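Local coordinates for protein Orf11 (Staphylococcus phage P68, PDB 6O43) that is a potential lysin, probably helping the phage to break down the cell wall of its staphylococcal host, at residues 49-54 / 62-67. Numbering follows the deposited sequence.
Sequences QVLKAV and TLFAVY
F64 reaches from helix 61-71 to V50, L51 and V54 of helix 44-57, and its ring makes the closest approaches across the contact. The one CH-pi interaction is with V54, whose CG1 stands over one face of the ring, 3.9 Å from its centroid and 15° off the normal; CG2 of V54 turns instead toward the root of the same side chain, F64 CG. A beta-branched valine suits this place because its two methyls cover ring and stem together. The V50 and L51 contacts are plain apolar ones. V50 CG1 meets F64 CE2 at 3.7 Å, and L51 CD2 lies 4.1 Å from F64 CD2, the longer leucine bringing a methyl to the ring although its CB does not point at the partner helix. With CG anti to the backbone N (chi1 -166°), the phenylalanine carries its flat, wholly apolar ring across to these side chains, the axes of segments 49-54 and 62-67 being 10.0 Å apart at closest. No hydrogen bond links the segments, and all four residues are buried. W79 also meets the F64 ring, while Y89 and A93 of helix 89-104 touch V50. The arrangement joins two consecutive helices, linked by a short loop, through a buried apolar contact in a strand-free helical fold.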
loop_
_atom_site.group_PDB
_atom_site.type_symbol
_atom_site.label_atom_id
_atom_site.label_comp_id
_atom_site.label_asym_id
_atom_site.label_seq_id
_atom_site.Cartn_x
_atom_site.Cartn_y
_atom_site.Cartn_z
ATOM N N GLN A 49 -19.026 7.046 -2.685
ATOM C CA GLN A 49 -18.979 6.709 -4.101
ATOM C C GLN A 49 -17.616 6.140 -4.479
ATOM O O GLN A 49 -17.520 5.123 -5.174
ATOM C CB GLN A 49 -19.303 7.953 -4.927
ATOM C CG GLN A 49 -19.484 7.706 -6.406
ATOM C CD GLN A 49 -19.485 8.993 -7.202
ATOM O OE1 GLN A 49 -18.930 10.005 -6.766
ATOM N NE2 GLN A 49 -20.112 8.968 -8.372
ATOM N N VAL A 50 -16.546 6.780 -4.004
ATOM C CA VAL A 50 -15.194 6.331 -4.325
ATOM C C VAL A 50 -14.919 4.968 -3.702
ATOM O O VAL A 50 -14.482 4.033 -4.383
ATOM C CB VAL A 50 -14.165 7.378 -3.863
ATOM C CG1 VAL A 50 -12.766 6.786 -3.878
ATOM C CG2 VAL A 50 -14.248 8.617 -4.743
ATOM N N LEU A 51 -15.176 4.831 -2.402
ATOM C CA LEU A 51 -14.877 3.577 -1.717
ATOM C C LEU A 51 -15.679 2.419 -2.302
ATOM O O LEU A 51 -15.141 1.330 -2.525
ATOM C CB LEU A 51 -15.142 3.726 -0.221
ATOM C CG LEU A 51 -14.234 4.761 0.445
ATOM C CD1 LEU A 51 -14.513 4.859 1.938
ATOM C CD2 LEU A 51 -12.772 4.415 0.179
ATOM N N LYS A 52 -16.974 2.631 -2.545
ATOM C CA LYS A 52 -17.777 1.593 -3.186
ATOM C C LYS A 52 -17.193 1.202 -4.540
ATOM O O LYS A 52 -17.183 0.021 -4.904
ATOM C CB LYS A 52 -19.221 2.070 -3.349
ATOM C CG LYS A 52 -20.011 2.182 -2.054
ATOM C CD LYS A 52 -21.451 2.586 -2.344
ATOM C CE LYS A 52 -22.044 1.723 -3.451
ATOM N NZ LYS A 52 -23.498 1.989 -3.664
ATOM N N ALA A 53 -16.707 2.182 -5.303
ATOM C CA ALA A 53 -16.227 1.904 -6.651
ATOM C C ALA A 53 -14.959 1.054 -6.629
ATOM O O ALA A 53 -14.849 0.076 -7.378
ATOM C CB ALA A 53 -15.990 3.214 -7.404
ATOM N N VAL A 54 -13.994 1.396 -5.775
ATOM C CA VAL A 54 -12.775 0.592 -5.719
ATOM C C VAL A 54 -13.088 -0.797 -5.177
ATOM O O VAL A 54 -12.505 -1.797 -5.613
ATOM C CB VAL A 54 -11.681 1.300 -4.894
ATOM C CG1 VAL A 54 -11.427 2.706 -5.423
ATOM C CG2 VAL A 54 -12.039 1.332 -3.419
ATOM N N THR A 62 -10.663 -0.317 2.901
ATOM C CA THR A 62 -9.750 -0.042 4.005
ATOM C C THR A 62 -8.341 0.249 3.496
ATOM O O THR A 62 -7.708 1.226 3.911
ATOM C CB THR A 62 -9.740 -1.221 4.980
ATOM O OG1 THR A 62 -11.080 -1.502 5.415
ATOM C CG2 THR A 62 -8.868 -0.907 6.186
ATOM N N LEU A 63 -7.833 -0.591 2.591
ATOM C CA LEU A 63 -6.495 -0.367 2.045
ATOM C C LEU A 63 -6.426 0.961 1.302
ATOM O O LEU A 63 -5.509 1.762 1.516
ATOM C CB LEU A 63 -6.094 -1.516 1.119
ATOM C CG LEU A 63 -4.786 -1.291 0.349
ATOM C CD1 LEU A 63 -3.606 -1.206 1.310
ATOM C CD2 LEU A 63 -4.573 -2.383 -0.693
ATOM N N PHE A 64 -7.400 1.210 0.426
ATOM C CA PHE A 64 -7.437 2.456 -0.334
ATOM C C PHE A 64 -7.390 3.662 0.597
ATOM O O PHE A 64 -6.555 4.561 0.433
ATOM C CB PHE A 64 -8.701 2.471 -1.199
ATOM C CG PHE A 64 -8.703 3.519 -2.276
ATOM C CD1 PHE A 64 -8.101 3.265 -3.501
ATOM C CD2 PHE A 64 -9.336 4.740 -2.078
ATOM C CE1 PHE A 64 -8.102 4.213 -4.502
ATOM C CE2 PHE A 64 -9.346 5.699 -3.078
ATOM C CZ PHE A 64 -8.724 5.433 -4.296
ATOM N N ALA A 65 -8.269 3.683 1.602
ATOM C CA ALA A 65 -8.337 4.817 2.518
ATOM C C ALA A 65 -7.056 4.956 3.332
ATOM O O ALA A 65 -6.532 6.063 3.503
ATOM C CB ALA A 65 -9.543 4.668 3.447
ATOM N N VAL A 66 -6.545 3.841 3.862
ATOM C CA VAL A 66 -5.353 3.900 4.703
ATOM C C VAL A 66 -4.150 4.399 3.907
ATOM O O VAL A 66 -3.325 5.165 4.420
ATOM C CB VAL A 66 -5.079 2.526 5.341
ATOM C CG1 VAL A 66 -3.604 2.384 5.676
ATOM C CG2 VAL A 66 -5.929 2.350 6.589
ATOM N N TYR A 67 -4.027 3.976 2.648
ATOM C CA TYR A 67 -2.911 4.448 1.833
ATOM C C TYR A 67 -3.091 5.907 1.434
ATOM O O TYR A 67 -2.124 6.678 1.426
ATOM C CB TYR A 67 -2.741 3.564 0.598
ATOM C CG TYR A 67 -1.689 2.497 0.778
ATOM C CD1 TYR A 67 -1.333 2.058 2.047
ATOM C CD2 TYR A 67 -1.031 1.947 -0.316
ATOM C CE1 TYR A 67 -0.365 1.088 2.221
ATOM C CE2 TYR A 67 -0.056 0.978 -0.151
ATOM C CZ TYR A 67 0.274 0.551 1.121
ATOM O OH TYR A 67 1.243 -0.415 1.294
#